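Local coordinates for protein gamma-glutamyltransferase 1 Threonine peptidase. MEROPS family T03 (Pseudomonas nitroreducens, PDB 7D9E) that transfers gamma-glutamyl groups to acceptors such as amines, probably by the N-terminal nucleophile chemistry of its threonine peptidase family, and can be used in theanine synthesis, at residues Gly77-Leu82 with Pro88-Tyr93; Tyr106-Glu109 with Val113-Asn116; Gln139-Leu144 with Ala247-Pro252; Gln169-Ala174 with Gly189-Gly194; Glu307-Ala312 with Ala338-Glu343. All blocks are in the same frame, centred on the assembly; numbering follows the deposited sequence. Where two conformers were deposited one is given.

Contact 1 (Gly77-Leu82 with Pro88-Tyr93); sequences GGFMTL and PYFLDY
Tyr93 lays its ring over the backbone of Gly78, an aromatic shelter for a peptide on the neighbouring strand. CB begins 3.9 Å from Gly78 O. With CG between the backbone N and the carbonyl carbon (chi1 61°), the ring folds back across Gly78. Gly78 O then sits over the centre of one face, beside CG and CD1; CD2 comes within 3.2 Å of Gly78 N, CE2 lies by Gly78 N and CA, CE1 by Gly78 C, and CZ 3.6 Å from Gly78 C. The same face receives Gly78 CA in a CH-pi contact. At the tip, OH continues past Phe79 N to a hydrogen bond with Asn16 of the partner subunit. With an alanine here, the Gly78 peptide would probably lose its aromatic cover and Asn16 of the partner subunit its hydroxyl mate. On the opposite sheet face, Phe90 meets Phe79 obliquely, its CZ 3.5 Å from Phe79 CD1, while Thr81 OG1, hydrogen-bonded to Pro76 O of the partner subunit, touches the Phe90 ring at its edge. Backbone bonds hold the register, among them Leu91 N to Met80 O at 2.9 Å. Strand 77-84 also pairs antiparallel with a strand of the partner subunit, and the Phe79 side chain lies about 6 Å from DON. This is a beta hairpin in the antiparallel sheet of the Ntn-hydrolase fold, beside the DON pocket, probably the gamma-glutamyl site.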
# COMPACT_ATOMS: atom_id res chain seq x y z
N GLY A 77 -2.45 -6.73 6.66
CA GLY A 77 -2.07 -7.53 5.50
C GLY A 77 -1.33 -6.68 4.50
O GLY A 77 -1.06 -5.50 4.75
N GLY A 78 -1.00 -7.28 3.36
CA GLY A 78 -0.21 -6.54 2.38
C GLY A 78 0.21 -7.42 1.22
O GLY A 78 -0.33 -8.51 1.00
N PHE A 79 1.13 -6.85 0.43
CA PHE A 79 1.58 -7.43 -0.82
C PHE A 79 3.10 -7.29 -0.88
O PHE A 79 3.65 -6.25 -0.50
CB PHE A 79 1.05 -6.68 -2.03
CG PHE A 79 -0.44 -6.68 -2.18
CD1 PHE A 79 -1.18 -7.83 -2.08
CD2 PHE A 79 -1.10 -5.50 -2.49
CE1 PHE A 79 -2.56 -7.81 -2.24
CE2 PHE A 79 -2.48 -5.47 -2.66
CZ PHE A 79 -3.21 -6.65 -2.54
N MET A 80 3.77 -8.29 -1.45
CA MET A 80 5.22 -8.24 -1.66
C MET A 80 5.51 -8.57 -3.11
O MET A 80 5.08 -9.62 -3.61
CB MET A 80 5.92 -9.17 -0.68
CG MET A 80 7.43 -8.99 -0.54
SD MET A 80 8.23 -10.39 0.27
CE MET A 80 7.60 -10.21 1.92
N THR A 81 6.22 -7.68 -3.78
CA THR A 81 6.75 -7.96 -5.11
C THR A 81 8.24 -8.25 -4.96
O THR A 81 8.94 -7.53 -4.24
CB THR A 81 6.51 -6.76 -6.03
OG1 THR A 81 5.09 -6.52 -6.08
CG2 THR A 81 7.02 -7.03 -7.44
N LEU A 82 8.70 -9.30 -5.61
CA LEU A 82 10.07 -9.76 -5.44
C LEU A 82 10.72 -9.98 -6.80
O LEU A 82 10.07 -10.34 -7.78
CB LEU A 82 10.13 -11.10 -4.68
CG LEU A 82 9.48 -11.20 -3.30
CD1 LEU A 82 8.04 -11.61 -3.38
CD2 LEU A 82 10.26 -12.19 -2.43
N PRO A 88 10.74 -12.77 -11.41
CA PRO A 88 9.75 -11.99 -10.67
C PRO A 88 8.75 -12.86 -9.93
O PRO A 88 8.34 -13.92 -10.40
CB PRO A 88 9.03 -11.21 -11.79
CG PRO A 88 9.07 -12.12 -12.94
CD PRO A 88 10.37 -12.93 -12.83
N TYR A 89 8.35 -12.39 -8.75
CA TYR A 89 7.36 -13.09 -7.95
C TYR A 89 6.45 -12.09 -7.27
O TYR A 89 6.81 -10.93 -7.08
CB TYR A 89 8.01 -13.92 -6.83
CG TYR A 89 8.95 -14.98 -7.30
CD1 TYR A 89 10.31 -14.73 -7.47
CD2 TYR A 89 8.49 -16.27 -7.54
CE1 TYR A 89 11.17 -15.71 -7.89
CE2 TYR A 89 9.35 -17.25 -7.97
CZ TYR A 89 10.68 -16.98 -8.13
OH TYR A 89 11.53 -17.98 -8.56
N PHE A 90 5.25 -12.55 -6.90
CA PHE A 90 4.31 -11.72 -6.18
C PHE A 90 3.62 -12.55 -5.11
O PHE A 90 3.09 -13.64 -5.40
CB PHE A 90 3.26 -11.11 -7.10
CG PHE A 90 2.32 -10.18 -6.38
CD1 PHE A 90 2.69 -8.87 -6.11
CD2 PHE A 90 1.09 -10.61 -5.96
CE1 PHE A 90 1.84 -8.01 -5.45
CE2 PHE A 90 0.23 -9.75 -5.29
CZ PHE A 90 0.60 -8.48 -5.02
N LEU A 91 3.58 -12.03 -3.89
CA LEU A 91 2.96 -12.71 -2.76
C LEU A 91 1.83 -11.84 -2.22
O LEU A 91 2.04 -10.71 -1.78
CB LEU A 91 3.98 -13.03 -1.67
CG LEU A 91 3.43 -13.74 -0.43
CD1 LEU A 91 2.86 -15.09 -0.83
CD2 LEU A 91 4.51 -13.91 0.62
N ASP A 92 0.62 -12.42 -2.21
CA ASP A 92 -0.58 -11.74 -1.76
C ASP A 92 -0.89 -12.24 -0.36
O ASP A 92 -1.23 -13.41 -0.18
CB ASP A 92 -1.68 -12.07 -2.78
CG ASP A 92 -3.09 -11.69 -2.32
OD1 ASP A 92 -3.31 -11.35 -1.14
OD2 ASP A 92 -3.98 -11.71 -3.19
N TYR A 93 -0.71 -11.36 0.63
CA TYR A 93 -1.08 -11.65 2.02
C TYR A 93 -2.09 -10.61 2.50
O TYR A 93 -2.09 -10.15 3.64
CB TYR A 93 0.16 -11.85 2.91
CG TYR A 93 1.10 -10.69 3.02
CD1 TYR A 93 2.18 -10.55 2.17
CD2 TYR A 93 0.96 -9.78 4.04
CE1 TYR A 93 3.04 -9.47 2.30
CE2 TYR A 93 1.83 -8.72 4.19
CZ TYR A 93 2.88 -8.59 3.33
OH TYR A 93 3.75 -7.51 3.46

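Contact 2 (Tyr106-Glu109 with Val113-Asn116); sequences YLNE and VIEN
Ile114 N donates to Tyr106 O at 2.8 Å, a nearly straight bond (165°) that arrives almost along the C=O axis and is the one hydrogen bond between the two segments. The same oxygen is approached by Val113 CA at 3.5 Å in a CA-H...O contact. Around this bond the side chains close in pairs. Ile114 lays CG1 against Asn108 CB, 3.6 Å away, and carries CD1 on to 3.9 Å from Leu107 O. At the bridged pair itself, Leu107 CD2 meets Val113 CG2 at 3.8 Å, two methyl groups in plain apolar contact.

A second shell sets these groups in place. Asn108 has CG between its backbone N and carbonyl carbon (chi1 59°), and its OD1 accepts from the backbone N of Lys110, an Asx turn, and from that of Glu112; the amide thus ties down the tight bend that returns the chain to Val113. Tyr106 OH is hydrogen-bonded to Lys123 O, farther along the same loop. Ser46 of the partner subunit packs on both Leu107 and Val113. The contact lies near the surface, its centre about 25 Å from the centre of the chain, with Tyr106 buried, within the long loop that leads from strand 87-93 to helix 130-141.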
# COMPACT_ATOMS: atom_id res chain seq x y z
N TYR A 106 -22.83 -3.72 6.81
CA TYR A 106 -22.59 -2.36 7.28
C TYR A 106 -23.78 -1.43 7.06
O TYR A 106 -23.64 -0.22 7.25
CB TYR A 106 -21.31 -1.80 6.66
CG TYR A 106 -20.08 -2.60 7.03
CD1 TYR A 106 -19.70 -2.75 8.35
CD2 TYR A 106 -19.31 -3.21 6.05
CE1 TYR A 106 -18.58 -3.47 8.69
CE2 TYR A 106 -18.20 -3.95 6.39
CZ TYR A 106 -17.84 -4.09 7.70
OH TYR A 106 -16.73 -4.83 8.03
N LEU A 107 -24.93 -1.97 6.68
CA LEU A 107 -26.10 -1.15 6.39
C LEU A 107 -27.11 -1.22 7.53
O LEU A 107 -27.27 -2.24 8.19
CB LEU A 107 -26.76 -1.62 5.09
CG LEU A 107 -25.84 -1.66 3.88
CD1 LEU A 107 -26.66 -1.94 2.64
CD2 LEU A 107 -25.06 -0.36 3.71
N ASN A 108 -27.81 -0.10 7.74
CA ASN A 108 -28.79 -0.01 8.81
C ASN A 108 -30.20 -0.21 8.27
O ASN A 108 -30.40 -0.49 7.08
CB ASN A 108 -28.66 1.32 9.55
CG ASN A 108 -28.85 2.51 8.64
OD1 ASN A 108 -29.44 2.40 7.57
ND2 ASN A 108 -28.31 3.66 9.04
N GLU A 109 -31.19 -0.03 9.15
CA GLU A 109 -32.60 -0.21 8.82
C GLU A 109 -33.04 0.61 7.62
O GLU A 109 -34.08 0.31 7.02
CB GLU A 109 -33.45 0.19 10.04
CG GLU A 109 -33.71 1.69 10.14
CD GLU A 109 -32.51 2.45 10.71
N VAL A 113 -25.16 3.25 4.81
CA VAL A 113 -23.94 2.81 5.48
C VAL A 113 -23.92 3.37 6.90
O VAL A 113 -24.16 4.57 7.12
CB VAL A 113 -22.70 3.23 4.69
CG1 VAL A 113 -21.45 2.90 5.48
CG2 VAL A 113 -22.68 2.53 3.34
N ILE A 114 -23.65 2.51 7.87
CA ILE A 114 -23.59 2.94 9.26
C ILE A 114 -22.25 3.63 9.46
O ILE A 114 -21.20 3.05 9.18
CB ILE A 114 -23.74 1.75 10.21
CG1 ILE A 114 -25.14 1.15 10.11
CG2 ILE A 114 -23.47 2.19 11.64
CD1 ILE A 114 -25.29 -0.18 10.80
N GLU A 115 -22.29 4.88 9.93
CA GLU A 115 -21.08 5.68 10.05
C GLU A 115 -20.01 4.94 10.85
O GLU A 115 -20.20 4.59 12.01
CB GLU A 115 -21.42 7.00 10.75
CG GLU A 115 -22.02 6.83 12.14
N ASN A 116 -18.87 4.70 10.19
CA ASN A 116 -17.64 4.21 10.81
C ASN A 116 -17.70 2.75 11.24
O ASN A 116 -16.74 2.28 11.84
CB ASN A 116 -17.24 5.07 12.02
CG ASN A 116 -16.79 6.45 11.63
OD1 ASN A 116 -16.56 6.73 10.45
ND2 ASN A 116 -16.69 7.35 12.61

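Contact 3 (Gln139-Leu144 with Ala247-Pro252); sequences QRFGKL and AKWREP
Arg140 reaches Trp249 because its chain leaves the helix extended: CG stands opposite the backbone N (chi1 -177°), and the atoms from CG to NE run on without a bend. Trp249 comes the other way, its CG placed beside the backbone N (chi1 -66°), and the two side chains run antiparallel, alongside one another. The arginine thereby covers one face of the indole along much of its length. CB lies 4.0 Å from Trp249 CZ2, CD lies over the six-membered ring, 3.6 Å from Trp249 CZ2, a CH-pi contact, and NH1 ends over the ring, 3.4 Å from Trp249 CD2. The guanidinium is not stacked flat; its plane stands 87° from the indole, with CZ 4.7 Å from the centroid of the six-membered ring. This is a cation-pi contact with the guanidinium edge-on over the ring face.

The contact fastens the C-terminal turn of helix 130-141 onto the antiparallel sheet that contains strand 248-257, a helix-on-sheet layer of the Ntn-hydrolase sandwich. Phe141 adds a second touch, CE2 to Trp249 CH2 at 3.6 Å, while Arg140 CG sits over the centre of the phenylalanine ring. Replacing Trp249 by an alanine would probably leave the Arg140 guanidinium without its pi partner and free to swing toward solvent, and Phe141 with less to lean on. The indole also rests on Leu91 of the adjoining strand 87-93 and Leu82 of strand 77-84 beyond it, and Tyr89 contacts both Arg140 and Phe141.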
# COMPACT_ATOMS: atom_id res chain seq x y z
N GLN A 139 10.11 -18.90 3.89
CA GLN A 139 10.22 -20.32 3.61
C GLN A 139 10.75 -20.55 2.20
O GLN A 139 11.50 -21.50 1.94
CB GLN A 139 8.85 -20.96 3.74
CG GLN A 139 8.45 -21.27 5.14
CD GLN A 139 9.12 -22.51 5.64
OE1 GLN A 139 9.99 -22.45 6.52
NE2 GLN A 139 8.78 -23.64 5.05
N ARG A 140 10.36 -19.69 1.27
CA ARG A 140 10.72 -19.94 -0.12
C ARG A 140 12.10 -19.39 -0.48
O ARG A 140 12.83 -20.02 -1.25
CB ARG A 140 9.66 -19.34 -1.05
CG ARG A 140 9.92 -19.62 -2.52
CD ARG A 140 8.69 -19.27 -3.36
NE ARG A 140 8.73 -19.89 -4.68
CZ ARG A 140 7.81 -19.70 -5.61
NH1 ARG A 140 6.76 -18.91 -5.37
NH2 ARG A 140 7.92 -20.30 -6.78
N PHE A 141 12.50 -18.26 0.10
CA PHE A 141 13.69 -17.56 -0.36
C PHE A 141 14.70 -17.24 0.73
O PHE A 141 15.83 -16.87 0.39
CB PHE A 141 13.27 -16.25 -1.03
CG PHE A 141 12.41 -16.42 -2.24
CD1 PHE A 141 12.89 -17.07 -3.36
CD2 PHE A 141 11.11 -15.93 -2.26
CE1 PHE A 141 12.10 -17.23 -4.49
CE2 PHE A 141 10.32 -16.09 -3.38
CZ PHE A 141 10.81 -16.73 -4.51
N GLY A 142 14.35 -17.36 2.01
CA GLY A 142 15.25 -16.90 3.05
C GLY A 142 16.49 -17.76 3.20
O GLY A 142 16.53 -18.94 2.83
N LYS A 143 17.54 -17.13 3.73
CA LYS A 143 18.83 -17.77 3.99
C LYS A 143 19.15 -17.87 5.47
O LYS A 143 19.86 -18.79 5.88
CB LYS A 143 19.95 -17.00 3.29
CG LYS A 143 21.35 -17.49 3.60
N LEU A 144 18.66 -16.94 6.29
CA LEU A 144 18.95 -16.91 7.72
C LEU A 144 17.81 -17.52 8.52
O LEU A 144 16.68 -17.66 8.04
CB LEU A 144 19.17 -15.46 8.16
CG LEU A 144 20.34 -14.72 7.51
CD1 LEU A 144 20.44 -13.31 8.09
CD2 LEU A 144 21.66 -15.45 7.69
N ALA A 247 -1.87 -17.22 2.43
CA ALA A 247 -1.31 -16.28 1.48
C ALA A 247 -1.24 -16.98 0.12
O ALA A 247 -1.23 -18.22 0.03
CB ALA A 247 0.07 -15.83 1.92
N LYS A 248 -1.20 -16.19 -0.94
CA LYS A 248 -1.22 -16.75 -2.28
C LYS A 248 -0.11 -16.16 -3.12
O LYS A 248 0.02 -14.94 -3.23
CB LYS A 248 -2.56 -16.45 -2.97
CG LYS A 248 -3.75 -17.15 -2.31
CD LYS A 248 -5.07 -16.76 -2.97
N TRP A 249 0.66 -17.04 -3.77
CA TRP A 249 1.59 -16.60 -4.80
C TRP A 249 0.80 -16.39 -6.08
O TRP A 249 -0.06 -17.20 -6.44
CB TRP A 249 2.66 -17.66 -5.02
CG TRP A 249 3.58 -17.88 -3.84
CD1 TRP A 249 3.49 -18.88 -2.90
CD2 TRP A 249 4.69 -17.07 -3.46
NE1 TRP A 249 4.50 -18.74 -1.97
CE2 TRP A 249 5.24 -17.63 -2.29
CE3 TRP A 249 5.29 -15.92 -4.00
CZ2 TRP A 249 6.36 -17.08 -1.65
CZ3 TRP A 249 6.38 -15.38 -3.35
CH2 TRP A 249 6.92 -15.96 -2.19
N ARG A 250 1.06 -15.27 -6.76
CA ARG A 250 0.40 -14.96 -8.02
C ARG A 250 1.45 -14.50 -9.03
O ARG A 250 2.53 -14.04 -8.66
CB ARG A 250 -0.64 -13.83 -7.86
CG ARG A 250 -1.60 -14.02 -6.68
CD ARG A 250 -2.61 -12.91 -6.67
NE ARG A 250 -3.64 -12.98 -5.62
CZ ARG A 250 -4.76 -13.68 -5.70
NH1 ARG A 250 -5.05 -14.39 -6.77
NH2 ARG A 250 -5.62 -13.63 -4.68
N GLU A 251 1.09 -14.57 -10.30
CA GLU A 251 1.95 -13.96 -11.32
C GLU A 251 1.87 -12.44 -11.20
O GLU A 251 0.77 -11.87 -11.16
CB GLU A 251 1.56 -14.41 -12.72
CG GLU A 251 1.86 -15.90 -12.95
CD GLU A 251 3.35 -16.20 -12.90
OE1 GLU A 251 4.14 -15.43 -13.49
OE2 GLU A 251 3.72 -17.18 -12.23
N PRO A 252 3.00 -11.74 -11.12
CA PRO A 252 2.93 -10.28 -11.04
C PRO A 252 2.44 -9.70 -12.35
O PRO A 252 2.57 -10.32 -13.41
CB PRO A 252 4.38 -9.86 -10.73
CG PRO A 252 5.21 -10.99 -11.19
CD PRO A 252 4.38 -12.25 -10.98

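Contact 4 (Gln169-Ala174 with Gly189-Gly194); sequences QYRQDA and GTMKPG
The Arg171 guanidinium has Met191 O over one face and Gly189 O at its edge, close to its plane, so the two loop carbonyls are met in quite different ways. NH1 donates to Gly189 O at 2.8 Å, a bent bond (133°) whose donor stands above the carbonyl plane. Met191 O is also near, 3.1 Å from NH1, but its direction is too poor for a hydrogen bond. On another edge the group grips Gln172 OE1 side-on: NE and NH2 both donate to this one oxygen, at 2.9 Å and 2.8 Å, and both bonds lie near the guanidinium plane. Gripped at these two edges, the flat group has little room to turn.

The pairing ties helix 165-178 to the loop that follows the short helix 184-188. NH1 also bonds to Phe188 O, so the cation sits by carbonyls at the C-terminal end of that helix, where the helix dipole would probably add to the attraction. A bend at chi3 (76°) lets the chain, which leaves CA with CG opposite the backbone N, turn its head toward Gly189 and Gln172 together. Phe24 of the partner subunit packs against both Arg171 and Met191.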
# COMPACT_ATOMS: atom_id res chain seq x y z
N GLN A 169 0.89 12.87 15.55
CA GLN A 169 -0.23 13.52 14.88
C GLN A 169 -1.22 12.51 14.29
O GLN A 169 -2.43 12.70 14.38
CB GLN A 169 0.28 14.48 13.80
CG GLN A 169 1.06 15.65 14.38
CD GLN A 169 0.25 16.46 15.39
OE1 GLN A 169 -0.93 16.77 15.17
NE2 GLN A 169 0.87 16.79 16.50
N TYR A 170 -0.72 11.43 13.68
CA TYR A 170 -1.63 10.38 13.24
C TYR A 170 -2.35 9.74 14.40
O TYR A 170 -3.54 9.40 14.29
CB TYR A 170 -0.88 9.32 12.42
CG TYR A 170 -0.23 9.92 11.20
CD1 TYR A 170 -0.89 10.87 10.44
CD2 TYR A 170 1.03 9.53 10.81
CE1 TYR A 170 -0.31 11.42 9.32
CE2 TYR A 170 1.63 10.09 9.68
CZ TYR A 170 0.95 11.03 8.94
OH TYR A 170 1.54 11.58 7.83
N ARG A 171 -1.66 9.56 15.53
CA ARG A 171 -2.32 9.04 16.72
C ARG A 171 -3.49 9.92 17.13
O ARG A 171 -4.57 9.41 17.47
CB ARG A 171 -1.32 8.89 17.87
CG ARG A 171 -1.82 7.98 19.00
CD ARG A 171 -1.21 8.30 20.33
NE ARG A 171 -1.80 9.50 20.91
CZ ARG A 171 -1.84 9.78 22.21
NH1 ARG A 171 -1.33 8.92 23.09
NH2 ARG A 171 -2.42 10.89 22.64
N GLN A 172 -3.32 11.25 17.08
CA GLN A 172 -4.39 12.16 17.48
C GLN A 172 -5.56 12.05 16.52
O GLN A 172 -6.72 12.12 16.95
CB GLN A 172 -3.86 13.60 17.51
CG GLN A 172 -2.73 13.81 18.51
CD GLN A 172 -3.11 13.32 19.89
OE1 GLN A 172 -2.85 12.17 20.23
NE2 GLN A 172 -3.70 14.19 20.69
N ASP A 173 -5.28 11.91 15.23
CA ASP A 173 -6.34 11.72 14.25
C ASP A 173 -7.11 10.44 14.55
O ASP A 173 -8.35 10.41 14.48
CB ASP A 173 -5.74 11.60 12.85
CG ASP A 173 -5.07 12.88 12.38
OD1 ASP A 173 -5.47 13.98 12.82
OD2 ASP A 173 -4.12 12.77 11.58
N ALA A 174 -6.40 9.37 14.89
CA ALA A 174 -7.06 8.10 15.17
C ALA A 174 -7.91 8.21 16.43
O ALA A 174 -9.04 7.71 16.47
CB ALA A 174 -6.02 6.99 15.34
N GLY A 189 -2.00 4.99 24.66
CA GLY A 189 -2.15 6.26 25.34
C GLY A 189 -0.84 6.89 25.73
O GLY A 189 -0.73 8.12 25.75
N THR A 190 0.18 6.09 26.02
CA THR A 190 1.48 6.61 26.44
C THR A 190 2.42 6.96 25.28
O THR A 190 3.53 7.43 25.53
CB THR A 190 2.17 5.65 27.41
OG1 THR A 190 2.46 4.40 26.77
CG2 THR A 190 1.28 5.39 28.61
N MET A 191 2.00 6.74 24.03
CA MET A 191 2.74 7.22 22.88
C MET A 191 2.78 8.74 22.93
O MET A 191 1.75 9.40 22.80
CB MET A 191 2.03 6.79 21.62
CG MET A 191 2.39 5.44 21.13
SD MET A 191 1.69 5.33 19.51
CE MET A 191 3.18 5.05 18.50
N LYS A 192 3.97 9.30 23.08
CA LYS A 192 4.12 10.74 23.17
C LYS A 192 5.32 11.16 22.33
O LYS A 192 6.35 10.47 22.32
CB LYS A 192 4.31 11.19 24.62
CG LYS A 192 3.03 11.15 25.43
CD LYS A 192 3.33 11.25 26.92
N PRO A 193 5.21 12.28 21.61
CA PRO A 193 6.25 12.63 20.65
C PRO A 193 7.58 12.85 21.34
O PRO A 193 7.67 13.56 22.35
CB PRO A 193 5.71 13.92 20.01
CG PRO A 193 4.78 14.48 21.01
CD PRO A 193 4.15 13.30 21.69
N GLY A 194 8.62 12.22 20.79
CA GLY A 194 9.95 12.33 21.32
C GLY A 194 10.28 11.38 22.45
O GLY A 194 11.45 11.31 22.85

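Contact 5 (Glu307-Ala312 with Ala338-Glu343); sequences EKRVFA and AKRAGE
Arg309 and Arg340, two arginines of like charge, pack closely here, with Glu343 bonded to both. On the tight side, Arg309 CG lies over the centre of the Arg340 guanidinium, 3.6 Å from its CZ, so that aliphatic chain rather than charge faces the flat group; the two guanidinium planes are 83° apart. Ala312 CB touches the edge of the same group, and Arg340 NH2 donates to Arg309 O at 3.2 Å. This same NH2 also forms a salt bridge with Asp313 and a bond to Arg356 O, so three acceptors must share its two N-H groups.

Toward the partly exposed Glu343 the contact depends on polar links. A bend at chi2 of Arg309 (81°) brings NE to Glu343 OE1, met on the anti side at 2.9 Å and 162°, the salt bridge across the contact. Arg340 NH1 takes the other oxygen, Glu343 OE2, on its syn side at 2.8 Å, a salt bridge within segment 338-343. A water closes this side, accepting from Arg309 NH2 at 3.0 Å and donating to Glu343 OE1. Outside the pair, Glu305 binds Arg309 NH1 and Ser350 binds NH2.

Between helices 297-317 and 334-343, then, one carboxylate is shared by two arginines; it probably balances charge on both guanidinium groups and is likely to stay ionised between them.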
# COMPACT_ATOMS: atom_id res chain seq x y z
N GLU A 307 -6.53 9.69 -15.66
CA GLU A 307 -7.03 9.12 -14.42
C GLU A 307 -8.55 8.95 -14.44
O GLU A 307 -9.06 8.00 -13.85
CB GLU A 307 -6.56 9.94 -13.22
CG GLU A 307 -5.04 9.82 -13.06
CD GLU A 307 -4.39 10.96 -12.31
OE1 GLU A 307 -5.05 11.99 -12.07
OE2 GLU A 307 -3.19 10.82 -12.00
N LYS A 308 -9.26 9.82 -15.16
CA LYS A 308 -10.70 9.68 -15.28
C LYS A 308 -11.07 8.30 -15.81
O LYS A 308 -11.98 7.64 -15.29
CB LYS A 308 -11.26 10.74 -16.22
CG LYS A 308 -11.56 12.09 -15.55
CD LYS A 308 -12.08 13.06 -16.59
CE LYS A 308 -12.99 14.14 -16.01
NZ LYS A 308 -12.29 14.98 -14.98
N ARG A 309 -10.37 7.85 -16.86
CA ARG A 309 -10.71 6.59 -17.51
C ARG A 309 -10.26 5.41 -16.65
O ARG A 309 -10.97 4.40 -16.57
CB ARG A 309 -10.07 6.53 -18.90
CG ARG A 309 -10.88 7.22 -19.98
CD ARG A 309 -10.65 8.72 -19.95
NE ARG A 309 -11.59 9.43 -20.81
CZ ARG A 309 -11.58 10.75 -21.00
NH1 ARG A 309 -10.67 11.49 -20.41
NH2 ARG A 309 -12.51 11.31 -21.77
N VAL A 310 -9.11 5.53 -16.01
CA VAL A 310 -8.60 4.48 -15.12
C VAL A 310 -9.57 4.23 -13.98
O VAL A 310 -9.89 3.08 -13.65
CB VAL A 310 -7.21 4.88 -14.61
CG1 VAL A 310 -6.75 3.94 -13.50
CG2 VAL A 310 -6.23 4.90 -15.74
N PHE A 311 -10.07 5.31 -13.35
CA PHE A 311 -10.95 5.10 -12.22
C PHE A 311 -12.34 4.66 -12.65
O PHE A 311 -13.03 3.97 -11.89
CB PHE A 311 -10.99 6.34 -11.33
CG PHE A 311 -9.85 6.38 -10.36
CD1 PHE A 311 -9.96 5.73 -9.13
CD2 PHE A 311 -8.66 7.01 -10.68
CE1 PHE A 311 -8.90 5.74 -8.24
CE2 PHE A 311 -7.59 7.02 -9.77
CZ PHE A 311 -7.72 6.39 -8.56
N ALA A 312 -12.77 5.02 -13.87
CA ALA A 312 -14.03 4.47 -14.36
C ALA A 312 -13.98 2.95 -14.44
O ALA A 312 -14.93 2.26 -14.03
CB ALA A 312 -14.37 5.05 -15.74
N ALA A 338 -5.19 1.92 -26.66
CA ALA A 338 -5.21 2.94 -27.70
C ALA A 338 -6.57 3.62 -27.79
O ALA A 338 -6.65 4.84 -27.96
CB ALA A 338 -4.84 2.33 -29.06
N LYS A 339 -7.65 2.85 -27.69
CA LYS A 339 -8.99 3.43 -27.74
C LYS A 339 -9.22 4.40 -26.59
O LYS A 339 -9.72 5.51 -26.78
CB LYS A 339 -10.05 2.32 -27.74
CG LYS A 339 -11.47 2.84 -27.87
N ARG A 340 -8.85 3.99 -25.37
CA ARG A 340 -9.06 4.86 -24.22
C ARG A 340 -8.18 6.10 -24.31
O ARG A 340 -8.59 7.19 -23.90
CB ARG A 340 -8.80 4.10 -22.92
CG ARG A 340 -9.77 2.96 -22.72
CD ARG A 340 -11.17 3.47 -22.45
NE ARG A 340 -11.44 3.64 -21.02
CZ ARG A 340 -12.58 4.12 -20.53
NH1 ARG A 340 -13.54 4.54 -21.35
NH2 ARG A 340 -12.76 4.17 -19.22
N ALA A 341 -6.96 5.95 -24.83
CA ALA A 341 -6.09 7.10 -25.03
C ALA A 341 -6.73 8.11 -25.96
O ALA A 341 -6.54 9.32 -25.79
CB ALA A 341 -4.75 6.66 -25.60
N GLY A 342 -7.49 7.64 -26.94
CA GLY A 342 -8.17 8.54 -27.85
C GLY A 342 -9.19 9.44 -27.19
O GLY A 342 -9.53 10.49 -27.76
N GLU A 343 -9.68 9.05 -26.01
CA GLU A 343 -10.68 9.84 -25.30
C GLU A 343 -10.08 11.04 -24.59
O GLU A 343 -10.81 11.98 -24.27
CB GLU A 343 -11.36 8.99 -24.22
CG GLU A 343 -12.15 7.80 -24.73
CD GLU A 343 -12.89 7.08 -23.61
OE1 GLU A 343 -13.18 7.71 -22.56
OE2 GLU A 343 -13.16 5.88 -23.77
O HOH W 1 -15.13 10.02 -22.32

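How the contacts relate
Contact 1 is the buried heart of the set, and contact 3 touches it directly: strands 87-93 and 248-257 are neighbours in one sheet, and Asp92 OD2 meets Arg250 NE in a salt bridge, 2.8 Å apart. Backbone pairing and aromatic cover dominate in contact 1, a cation-pi pair near the surface in contact 3. Contact 5 is also buried yet polar, resting on charge between helices, its centre about 27 Å from that of contact 1. Contact 4, partly buried, ties helix to loop through one arginine, whereas contact 2 is a small bend near the surface, joined by one backbone bond and a few aliphatic touches. Contacts 2 and 3 lie on opposite sides of the chain's centre, as do 3 and 4.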